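Local structure of Exo-1,5-alpha-L-arabinofuranobiosidase (Gibberella zeae, 2YDT) at residues A[119-124]-A[168-173]; A[173-176]-A[181-184]; A[201-206]-A[227-232]; A[207-212]-A[239-244]. The protein probably hydrolyses alpha-1,5-linked L-arabinan from a chain end to release arabinobiose, and here holds an iminosugar inhibitor and an arabinofuranose in its active-site cleft. One frame throughout, in Å; residues are numbered along the deposited sequence.

Interaction 1. Residues A[119-124]-A[168-173]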
# COMPACT_ATOMS: atom_id res chain seq x y z
N THR A 119 4.60 11.31 -14.11
CA THR A 119 4.50 10.73 -12.76
C THR A 119 5.78 11.01 -11.99
O THR A 119 6.86 10.95 -12.54
CB THR A 119 4.22 9.22 -12.82
OG1 THR A 119 5.06 8.62 -13.82
CG2 THR A 119 2.77 8.93 -13.22
N LEU A 120 5.64 11.37 -10.72
CA LEU A 120 6.78 11.71 -9.91
C LEU A 120 6.56 11.29 -8.45
O LEU A 120 5.79 11.94 -7.72
CB LEU A 120 7.07 13.21 -10.06
CG LEU A 120 8.24 13.83 -9.30
CD1 LEU A 120 9.55 13.05 -9.43
CD2 LEU A 120 8.39 15.30 -9.75
N ILE A 121 7.25 10.22 -8.05
CA ILE A 121 7.18 9.75 -6.69
C ILE A 121 8.02 10.69 -5.81
O ILE A 121 9.22 10.87 -6.04
CB ILE A 121 7.61 8.25 -6.54
CG1 ILE A 121 6.58 7.35 -7.24
CG2 ILE A 121 7.75 7.90 -5.08
CD1 ILE A 121 7.02 5.86 -7.40
N GLU A 122 7.38 11.23 -4.76
CA GLU A 122 7.92 12.22 -3.83
C GLU A 122 7.94 11.65 -2.44
O GLU A 122 7.17 10.75 -2.12
CB GLU A 122 6.99 13.46 -3.76
CG GLU A 122 6.60 14.09 -5.10
CD GLU A 122 7.72 14.89 -5.69
OE1 GLU A 122 8.84 14.35 -5.76
OE2 GLU A 122 7.49 16.06 -6.10
N VAL A 123 8.82 12.18 -1.60
CA VAL A 123 8.71 11.99 -0.14
C VAL A 123 8.53 13.35 0.54
O VAL A 123 9.32 14.25 0.31
CB VAL A 123 9.92 11.24 0.48
CG1 VAL A 123 9.86 11.15 2.01
CG2 VAL A 123 10.01 9.85 -0.13
N TYR A 124 7.50 13.43 1.39
CA TYR A 124 7.23 14.56 2.29
C TYR A 124 7.35 14.04 3.72
O TYR A 124 7.16 12.84 4.00
CB TYR A 124 5.80 15.13 2.06
CG TYR A 124 5.73 16.05 0.87
CD1 TYR A 124 5.77 15.54 -0.42
CD2 TYR A 124 5.70 17.44 1.02
CE1 TYR A 124 5.78 16.40 -1.54
CE2 TYR A 124 5.70 18.27 -0.05
CZ TYR A 124 5.74 17.79 -1.33
OH TYR A 124 5.77 18.67 -2.40
N LEU A 168 12.41 2.08 -0.64
CA LEU A 168 11.17 2.50 -1.27
C LEU A 168 10.96 1.62 -2.47
O LEU A 168 11.70 1.68 -3.45
CB LEU A 168 11.19 3.99 -1.63
CG LEU A 168 9.85 4.63 -1.94
CD1 LEU A 168 9.89 6.15 -1.77
CD2 LEU A 168 9.40 4.26 -3.36
N TYR A 169 9.93 0.77 -2.36
CA TYR A 169 9.51 -0.17 -3.39
C TYR A 169 8.42 0.45 -4.22
O TYR A 169 7.55 1.14 -3.70
CB TYR A 169 8.91 -1.42 -2.74
CG TYR A 169 9.83 -2.21 -1.84
CD1 TYR A 169 10.61 -3.26 -2.35
CD2 TYR A 169 9.87 -1.98 -0.49
CE1 TYR A 169 11.44 -4.00 -1.52
CE2 TYR A 169 10.72 -2.71 0.33
CZ TYR A 169 11.47 -3.72 -0.19
OH TYR A 169 12.29 -4.45 0.67
N TYR A 170 8.46 0.24 -5.55
CA TYR A 170 7.41 0.74 -6.39
C TYR A 170 7.26 -0.04 -7.70
O TYR A 170 7.98 -1.04 -7.92
CB TYR A 170 7.64 2.24 -6.64
CG TYR A 170 8.95 2.64 -7.30
CD1 TYR A 170 9.02 2.93 -8.67
CD2 TYR A 170 10.12 2.80 -6.55
CE1 TYR A 170 10.17 3.39 -9.26
CE2 TYR A 170 11.30 3.24 -7.16
CZ TYR A 170 11.31 3.52 -8.52
OH TYR A 170 12.48 3.98 -9.14
N SER A 171 6.28 0.37 -8.51
CA SER A 171 5.95 -0.19 -9.83
C SER A 171 6.53 0.70 -10.91
O SER A 171 6.43 1.93 -10.84
CB SER A 171 4.42 -0.27 -10.00
OG SER A 171 3.80 -0.95 -8.91
N ASP A 172 7.11 0.10 -11.96
CA ASP A 172 7.97 0.84 -12.91
C ASP A 172 7.70 0.37 -14.31
O ASP A 172 7.99 -0.81 -14.65
CB ASP A 172 9.41 0.61 -12.50
CG ASP A 172 10.42 1.47 -13.25
OD1 ASP A 172 10.02 2.26 -14.13
OD2 ASP A 172 11.62 1.36 -12.88
N GLN A 173 7.24 1.29 -15.16
CA GLN A 173 7.03 0.99 -16.59
C GLN A 173 8.13 1.56 -17.48
O GLN A 173 8.00 1.50 -18.69
CB GLN A 173 5.66 1.55 -17.10
CG GLN A 173 4.46 0.88 -16.44
CD GLN A 173 3.10 1.15 -17.07
OE1 GLN A 173 2.11 1.27 -16.33
NE2 GLN A 173 3.02 1.21 -18.43

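Interaction 2. Residues A[173-176]-A[181-184]. With EDG (1,4-dideoxy-1,4-imino-L-arabinitol), chain B.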
# COMPACT_ATOMS: atom_id res chain seq x y z
N GLN A 173 7.24 1.29 -15.16
CA GLN A 173 7.03 0.99 -16.59
C GLN A 173 8.13 1.56 -17.48
O GLN A 173 8.00 1.50 -18.69
CB GLN A 173 5.66 1.55 -17.10
CG GLN A 173 4.46 0.88 -16.44
CD GLN A 173 3.10 1.15 -17.07
OE1 GLN A 173 2.11 1.27 -16.33
NE2 GLN A 173 3.02 1.21 -18.43
N ARG A 174 9.23 2.04 -16.92
CA ARG A 174 10.25 2.74 -17.72
C ARG A 174 11.09 1.80 -18.60
O ARG A 174 11.71 2.29 -19.55
CB ARG A 174 11.13 3.60 -16.82
CG ARG A 174 10.36 4.81 -16.24
CD ARG A 174 11.15 5.55 -15.16
NE ARG A 174 11.49 4.67 -14.06
CZ ARG A 174 12.14 5.02 -12.94
NH1 ARG A 174 12.45 6.30 -12.69
NH2 ARG A 174 12.44 4.09 -12.06
N ASP A 175 11.12 0.50 -18.30
CA ASP A 175 11.84 -0.50 -19.15
C ASP A 175 10.83 -0.97 -20.21
O ASP A 175 10.46 -2.13 -20.28
CB ASP A 175 12.34 -1.62 -18.21
CG ASP A 175 13.38 -2.52 -18.81
OD1 ASP A 175 13.79 -3.45 -18.04
OD2 ASP A 175 13.82 -2.30 -19.96
N ASN A 176 10.33 -0.01 -20.98
CA ASN A 176 9.10 -0.15 -21.76
C ASN A 176 9.23 -0.96 -23.03
O ASN A 176 8.21 -1.25 -23.65
CB ASN A 176 8.42 1.19 -22.04
CG ASN A 176 9.28 2.11 -22.92
OD1 ASN A 176 10.50 2.06 -22.86
ND2 ASN A 176 8.63 2.94 -23.74
N GLN A 181 5.30 -3.76 -17.33
CA GLN A 181 5.63 -3.19 -16.03
C GLN A 181 6.54 -4.19 -15.30
O GLN A 181 6.45 -5.41 -15.53
CB GLN A 181 4.40 -2.91 -15.18
CG GLN A 181 4.66 -2.04 -13.95
CD GLN A 181 3.39 -1.62 -13.24
OE1 GLN A 181 2.84 -0.57 -13.52
NE2 GLN A 181 2.84 -2.50 -12.38
N LYS A 182 7.40 -3.67 -14.42
CA LYS A 182 8.17 -4.48 -13.50
C LYS A 182 8.14 -3.80 -12.12
O LYS A 182 7.59 -2.71 -11.99
CB LYS A 182 9.60 -4.70 -14.01
CG LYS A 182 10.43 -3.43 -14.11
CD LYS A 182 11.87 -3.70 -14.58
CE LYS A 182 12.75 -2.48 -14.58
NZ LYS A 182 14.14 -2.88 -15.12
N LEU A 183 8.70 -4.46 -11.13
CA LEU A 183 8.73 -4.02 -9.73
C LEU A 183 10.18 -3.76 -9.35
O LEU A 183 11.06 -4.57 -9.67
CB LEU A 183 8.11 -5.07 -8.81
CG LEU A 183 6.62 -5.22 -9.01
CD1 LEU A 183 6.07 -6.43 -8.27
CD2 LEU A 183 5.90 -3.93 -8.52
N VAL A 184 10.42 -2.62 -8.71
CA VAL A 184 11.76 -2.13 -8.43
C VAL A 184 11.82 -1.43 -7.10
O VAL A 184 10.78 -1.14 -6.50
CB VAL A 184 12.26 -1.12 -9.49
CG1 VAL A 184 12.15 -1.66 -10.92
CG2 VAL A 184 11.49 0.21 -9.42
O2' EDG B . 0.71 -1.74 -10.61
C2' EDG B . -0.34 -1.42 -11.57
C1' EDG B . -1.69 -1.60 -10.92
N4' EDG B . -2.26 -0.25 -10.84
C3' EDG B . -0.28 0.02 -12.08
O3' EDG B . 0.18 0.16 -13.44
C4' EDG B . -1.74 0.51 -11.97
C5' EDG B . -1.92 2.00 -11.82
O5' EDG B . -3.30 2.27 -12.01

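Interaction 3. Residues A[201-206]-A[227-232]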
# COMPACT_ATOMS: atom_id res chain seq x y z
N THR A 201 11.23 -7.78 -9.10
CA THR A 201 10.42 -8.83 -9.72
C THR A 201 10.13 -8.38 -11.14
O THR A 201 9.70 -7.25 -11.38
CB THR A 201 9.08 -9.09 -8.93
OG1 THR A 201 9.34 -9.96 -7.83
CG2 THR A 201 8.01 -9.73 -9.82
N LYS A 202 10.40 -9.26 -12.09
CA LYS A 202 10.14 -9.00 -13.49
C LYS A 202 9.97 -10.31 -14.23
O LYS A 202 10.49 -11.34 -13.81
CB LYS A 202 11.25 -8.19 -14.15
CG LYS A 202 12.60 -8.86 -14.18
CD LYS A 202 13.67 -7.83 -14.55
CE LYS A 202 15.05 -8.45 -14.56
NZ LYS A 202 16.05 -7.39 -14.85
N TYR A 203 9.24 -10.28 -15.33
CA TYR A 203 8.87 -11.47 -16.08
C TYR A 203 9.21 -11.33 -17.57
O TYR A 203 9.02 -10.31 -18.17
CB TYR A 203 7.38 -11.77 -15.87
CG TYR A 203 7.10 -12.27 -14.48
CD1 TYR A 203 7.34 -13.59 -14.11
CD2 TYR A 203 6.67 -11.41 -13.47
CE1 TYR A 203 7.13 -14.03 -12.84
CE2 TYR A 203 6.47 -11.84 -12.20
CZ TYR A 203 6.69 -13.17 -11.86
OH TYR A 203 6.52 -13.63 -10.58
N ALA A 204 9.74 -12.40 -18.14
CA ALA A 204 10.17 -12.47 -19.53
C ALA A 204 9.07 -12.21 -20.55
O ALA A 204 9.34 -11.64 -21.63
CB ALA A 204 10.79 -13.88 -19.79
N ASN A 205 7.85 -12.60 -20.23
CA ASN A 205 6.69 -12.24 -21.05
C ASN A 205 6.46 -10.73 -20.97
O ASN A 205 6.15 -10.21 -19.88
CB ASN A 205 5.43 -13.00 -20.62
CG ASN A 205 4.24 -12.73 -21.55
OD1 ASN A 205 3.96 -11.59 -21.89
ND2 ASN A 205 3.53 -13.78 -21.93
N TYR A 206 6.62 -10.05 -22.10
CA TYR A 206 6.56 -8.59 -22.16
C TYR A 206 5.26 -8.10 -21.53
O TYR A 206 5.23 -7.06 -20.85
CB TYR A 206 6.60 -8.06 -23.60
CG TYR A 206 6.41 -6.59 -23.63
CD1 TYR A 206 7.47 -5.73 -23.37
CD2 TYR A 206 5.17 -6.04 -23.88
CE1 TYR A 206 7.28 -4.37 -23.32
CE2 TYR A 206 5.00 -4.70 -23.88
CZ TYR A 206 6.03 -3.86 -23.59
OH TYR A 206 5.82 -2.50 -23.56
N TYR A 227 2.52 -9.01 -4.14
CA TYR A 227 2.20 -8.23 -5.31
C TYR A 227 1.09 -8.85 -6.11
O TYR A 227 0.79 -10.03 -5.91
CB TYR A 227 3.41 -8.01 -6.23
CG TYR A 227 4.13 -9.25 -6.71
CD1 TYR A 227 3.94 -9.76 -7.98
CD2 TYR A 227 4.99 -9.93 -5.88
CE1 TYR A 227 4.61 -10.94 -8.41
CE2 TYR A 227 5.63 -11.09 -6.29
CZ TYR A 227 5.48 -11.55 -7.56
OH TYR A 227 6.14 -12.69 -7.97
N GLU A 228 0.49 -8.06 -7.00
CA GLU A 228 -0.43 -8.66 -8.01
C GLU A 228 0.40 -8.99 -9.25
O GLU A 228 1.16 -8.17 -9.78
CB GLU A 228 -1.61 -7.74 -8.31
CG GLU A 228 -1.27 -6.44 -9.06
CD GLU A 228 -2.51 -5.64 -9.54
OE1 GLU A 228 -3.64 -5.93 -9.05
OE2 GLU A 228 -2.36 -4.74 -10.40
N TYR A 229 0.26 -10.23 -9.74
CA TYR A 229 0.98 -10.69 -10.90
C TYR A 229 0.11 -10.59 -12.15
O TYR A 229 -0.55 -11.55 -12.57
CB TYR A 229 1.51 -12.10 -10.61
CG TYR A 229 2.28 -12.80 -11.72
CD1 TYR A 229 2.55 -12.20 -12.97
CD2 TYR A 229 2.70 -14.11 -11.53
CE1 TYR A 229 3.22 -12.90 -13.97
CE2 TYR A 229 3.36 -14.78 -12.52
CZ TYR A 229 3.61 -14.19 -13.72
OH TYR A 229 4.22 -14.96 -14.71
N GLY A 230 0.03 -9.38 -12.70
CA GLY A 230 -0.67 -9.17 -13.96
C GLY A 230 -0.12 -10.09 -15.05
O GLY A 230 1.08 -10.11 -15.27
N GLY A 231 -0.98 -10.87 -15.68
CA GLY A 231 -0.55 -11.79 -16.74
C GLY A 231 -0.14 -13.13 -16.17
O GLY A 231 0.44 -13.99 -16.88
N GLY A 232 -0.41 -13.35 -14.88
CA GLY A 232 -0.01 -14.60 -14.22
C GLY A 232 -0.75 -15.80 -14.82
O GLY A 232 -1.81 -15.65 -15.41

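Interaction 4. Residues A[207-212]-A[239-244]. With EDG (1,4-dideoxy-1,4-imino-L-arabinitol), chain B.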
# COMPACT_ATOMS: atom_id res chain seq x y z
N TYR A 207 4.16 -8.79 -21.82
CA TYR A 207 2.86 -8.28 -21.42
C TYR A 207 2.51 -8.50 -19.94
O TYR A 207 1.51 -7.99 -19.48
CB TYR A 207 1.78 -8.85 -22.34
CG TYR A 207 1.91 -8.21 -23.70
CD1 TYR A 207 1.58 -6.87 -23.89
CD2 TYR A 207 2.42 -8.92 -24.77
CE1 TYR A 207 1.72 -6.26 -25.10
CE2 TYR A 207 2.57 -8.31 -26.00
CZ TYR A 207 2.21 -7.00 -26.15
OH TYR A 207 2.38 -6.39 -27.38
N ALA A 208 3.35 -9.24 -19.20
CA ALA A 208 3.16 -9.39 -17.76
C ALA A 208 3.32 -8.04 -17.07
O ALA A 208 4.14 -7.22 -17.48
CB ALA A 208 4.14 -10.38 -17.15
N ARG A 209 2.53 -7.84 -16.04
CA ARG A 209 2.49 -6.56 -15.28
C ARG A 209 2.41 -6.88 -13.79
O ARG A 209 1.39 -6.67 -13.13
CB ARG A 209 1.34 -5.66 -15.72
CG ARG A 209 1.48 -5.13 -17.12
CD ARG A 209 0.21 -4.41 -17.56
NE ARG A 209 0.01 -3.22 -16.76
CZ ARG A 209 0.68 -2.08 -16.89
NH1 ARG A 209 1.52 -1.87 -17.90
NH2 ARG A 209 0.46 -1.12 -16.02
N PRO A 210 3.52 -7.38 -13.20
CA PRO A 210 3.60 -7.42 -11.74
C PRO A 210 3.50 -6.00 -11.22
O PRO A 210 4.08 -5.10 -11.83
CB PRO A 210 4.98 -8.03 -11.46
CG PRO A 210 5.79 -7.62 -12.67
CD PRO A 210 4.82 -7.71 -13.83
N GLY A 211 2.75 -5.82 -10.15
CA GLY A 211 2.45 -4.48 -9.63
C GLY A 211 2.05 -4.48 -8.16
O GLY A 211 1.68 -5.51 -7.57
N MET A 212 2.12 -3.29 -7.58
CA MET A 212 1.50 -2.98 -6.26
C MET A 212 2.21 -3.71 -5.08
O MET A 212 1.64 -4.58 -4.39
CB MET A 212 -0.01 -3.27 -6.30
CG MET A 212 -0.66 -2.68 -7.54
SD MET A 212 -2.44 -2.53 -7.49
CE MET A 212 -2.59 -1.11 -6.36
N SER A 239 -11.75 -15.30 -19.03
CA SER A 239 -10.75 -14.24 -18.87
C SER A 239 -9.48 -14.69 -19.59
O SER A 239 -9.14 -15.89 -19.54
CB SER A 239 -10.46 -14.00 -17.39
OG SER A 239 -9.39 -13.09 -17.24
N ASP A 240 -8.84 -13.76 -20.29
CA ASP A 240 -7.57 -14.01 -20.96
C ASP A 240 -6.38 -13.39 -20.19
O ASP A 240 -5.24 -13.55 -20.61
CB ASP A 240 -7.61 -13.45 -22.39
CG ASP A 240 -8.56 -14.22 -23.30
OD1 ASP A 240 -8.53 -15.48 -23.28
OD2 ASP A 240 -9.33 -13.57 -24.03
N TYR A 241 -6.67 -12.69 -19.09
CA TYR A 241 -5.61 -11.93 -18.36
C TYR A 241 -6.14 -11.62 -16.94
O TYR A 241 -7.26 -11.12 -16.79
CB TYR A 241 -5.28 -10.64 -19.11
CG TYR A 241 -3.99 -9.92 -18.69
CD1 TYR A 241 -2.83 -10.05 -19.42
CD2 TYR A 241 -3.95 -9.15 -17.54
CE1 TYR A 241 -1.65 -9.41 -19.03
CE2 TYR A 241 -2.79 -8.52 -17.15
CZ TYR A 241 -1.65 -8.63 -17.91
OH TYR A 241 -0.49 -8.01 -17.52
N TRP A 242 -5.37 -11.94 -15.90
CA TRP A 242 -5.80 -11.62 -14.56
C TRP A 242 -4.60 -11.23 -13.67
O TRP A 242 -3.46 -11.19 -14.16
CB TRP A 242 -6.64 -12.74 -13.93
CG TRP A 242 -5.92 -13.98 -13.53
CD1 TRP A 242 -4.92 -14.60 -14.19
CD2 TRP A 242 -6.19 -14.79 -12.38
NE1 TRP A 242 -4.52 -15.70 -13.52
CE2 TRP A 242 -5.31 -15.88 -12.43
CE3 TRP A 242 -7.08 -14.68 -11.32
CZ2 TRP A 242 -5.27 -16.86 -11.44
CZ3 TRP A 242 -7.08 -15.67 -10.36
CH2 TRP A 242 -6.17 -16.76 -10.43
N PHE A 243 -4.90 -10.90 -12.42
CA PHE A 243 -3.94 -10.31 -11.48
C PHE A 243 -3.88 -11.11 -10.16
O PHE A 243 -4.05 -10.56 -9.07
CB PHE A 243 -4.33 -8.84 -11.22
CG PHE A 243 -4.29 -7.94 -12.45
CD1 PHE A 243 -3.19 -7.15 -12.74
CD2 PHE A 243 -5.38 -7.89 -13.31
CE1 PHE A 243 -3.17 -6.35 -13.89
CE2 PHE A 243 -5.36 -7.08 -14.43
CZ PHE A 243 -4.27 -6.31 -14.71
N PRO A 244 -3.55 -12.41 -10.22
CA PRO A 244 -3.49 -13.19 -9.00
C PRO A 244 -2.44 -12.70 -7.99
O PRO A 244 -1.40 -12.17 -8.39
CB PRO A 244 -3.14 -14.60 -9.52
CG PRO A 244 -2.41 -14.36 -10.76
CD PRO A 244 -3.12 -13.18 -11.40
O2' EDG B . 0.71 -1.74 -10.61
C2' EDG B . -0.34 -1.42 -11.57
C1' EDG B . -1.69 -1.60 -10.92
N4' EDG B . -2.26 -0.25 -10.84
C3' EDG B . -0.28 0.02 -12.08
O3' EDG B . 0.18 0.16 -13.44
C4' EDG B . -1.74 0.51 -11.97
C5' EDG B . -1.92 2.00 -11.82
O5' EDG B . -3.30 2.27 -12.01

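Interaction 1. Residues A[119-124]-A[168-173]
The hydroxyl OH of Y170 is gripped by two groups, hydrogen-bonding with OE1 of Q186 and NH2 of R174, and these fix the far end of a ring whose near end meets I121. CG of Y170 sits between its backbone N and carbonyl carbon (chi1 59°), which turns the base of the ring toward the delta methyl of I121. The methyl CD1 of I121 lies 3.8 Å from CB of Y170, and equally 3.8 Å from CG of Y170, so it rests where CB joins the ring, beside the CB-CG bond and the first ring atoms. It comes to the ring obliquely, and the two side chains cross at a slant.

Further along, CG2 of V123 approaches CD1 of L168 to 4.0 Å, the two side chains sliding past each other in opposite directions. The same CD1 of L168 also reaches CG2 of I121 at 4.3 Å, so one methyl of L168 touches both I121 and V123. No hydrogen bond links the segments. The strand segments run nearly antiparallel (174°), but their axes stay 10.5 Å apart, a spacing filled by side chains. S108 also touches both I121 and L168, while A140 lies against Y170 and V139 against V123. This buried apolar seam joins two neighbouring four-stranded antiparallel sheets, as between adjacent blades of the six-bladed beta-propeller of the sialidase-like fold.

Interaction 2. Residues A[173-176]-A[181-184]
Q181 and Q173 cross obliquely at the root of the loop of a beta-hairpin that joins strands 165-172 and 182-188 within one propeller blade. CB of Q181 rests 4.0 Å from CG of Q173, and the next atom out, CG of Q181, lies 3.8 Å from that same carbon. CG of Q181 is anti to its backbone N (chi1 -167°) and the chain beyond is extended, carrying the amide into the sugar pocket. There both amide atoms hold the iminosugar: O3' of EDG donates to OE1 of Q181 at 2.8 Å, and NE2 of Q181 donates to O2' of EDG at 2.9 Å (159°). NE2 of Q181 also bonds to the carbonyl of P210.

The two amide planes stand 57° apart, and their acceptor oxygens are near neighbours without bonding; OE1 of Q173 instead accepts from R209 NH2 and W155 NE1, while NE2 of Q173 donates to N148 O. At the solvent side, D175, the centre of an inverse gamma turn, forms a salt bridge with K182, which has a second acidic partner in D199. The bond from NZ of K182 to OD1 of D175 is 3.0 Å long and reaches that oxygen on the anti side, 35° out of the carboxylate plane.

Interaction 3. Residues A[201-206]-A[227-232]
Y227 opens the second segment and meets both T201 and Y203. The methyl CG2 of T201 makes an off-centre CH-pi contact, 4.2 Å from the centroid of the Y227 ring and 29° off its normal. At the rim of the same ring, OH of Y227 shares a hydrogen bond of 2.8 Å with OH of Y203, each oxygen lying near the plane of the other's ring. Two further residues steady this junction: R248 and H261 bond to the hydroxyl of Y203, and R248 also bonds to that of Y227. The next residue, E228, belongs to the iminosugar pocket.

Y229 then brings its ring over one face of Y203 in a face-to-face stack, with centroids 4.0 Å apart and planes only 10° from parallel. With CG anti to the backbone N (chi1 179°) the ring of Y229 extends across that of Y203, OH of Y229 coming to 3.5 Å from CD1 of Y203. A type II beta turn follows from Y229 to G232, with G231 at positive phi; it is closed by a bond of 2.9 Å from N of G232 to O of Y229. The turn folds back so that CA of G232 lies 3.5 Å above the opposite face of the Y229 ring, sandwiching it. P210 of strand 209-217 touches T201, Y203 and Y227, Y246 of strand 245-250 meets Y229 edge-to-face, and L183 of strand 182-188 packs on T201 and Y227.

Interaction 4. Residues A[207-212]-A[239-244]
A single hydrogen bond ties the segments together: OH of Y241 donates to the carbonyl O of Y207 at 2.8 Å. The donor lies in the carbonyl plane, at a C=O...donor angle of 148°, and the carbonyl oxygen in turn sits near the plane of the Y241 ring, at its edge. Within 239-244 the backbone N of Y241 makes a weak bond to OG of S239.

Van der Waals contact comes chiefly from the same hydroxyl, which lies against the aliphatic part of R209. OH of Y241 is 3.5 Å from CB of R209 and 3.7 Å from CD of R209, with the two side chains crossing at about a right angle. At the ring edge CE1 of F243 lies near the Y241 plane.

The polar contacts with the ligand belong to the far end of the arginine. Its chain turns at chi3 (66°), carrying NH2 of R209 to 2.9 Å from O3' of EDG, which lies at the edge of the guanidinium. This group is also held by S180 OG at NH1 and by Q173 OE1 at NH2, which fixes its rotation. Van der Waals contacts from G211 and M212 add to this side of the pocket: CA of G211 is 3.4 Å from O2' of EDG, and SD of M212 is 3.6 Å from C1' of EDG. Y241 thus packs on the aliphatic stem of R209, while the guanidinium end reaches the ligand from the first strand of a propeller blade, whose R209, G211 and M212 all belong to the iminosugar pocket.

Along the chain the contacts move from one blade of the propeller to the next. Interaction 1 joins the blade holding strand 119-126 to that holding strand 165-172; interaction 2, centred 12 Å away, lies within the latter, on the hairpin whose loop begins at Q173, which both share. Interaction 3, centred 10 Å from interaction 2, ties the end of that blade to the following one. The centre of interaction 4 is 6 Å from that of interaction 3; their segments alternate along the chain, and strands 209-217 and 223-230 are neighbours in one sheet. Interactions 2 and 4 both touch EDG and meet through Q173 and R209, so the hairpin loop of one blade and the first strand of the next jointly shape one side of the inhibitor pocket.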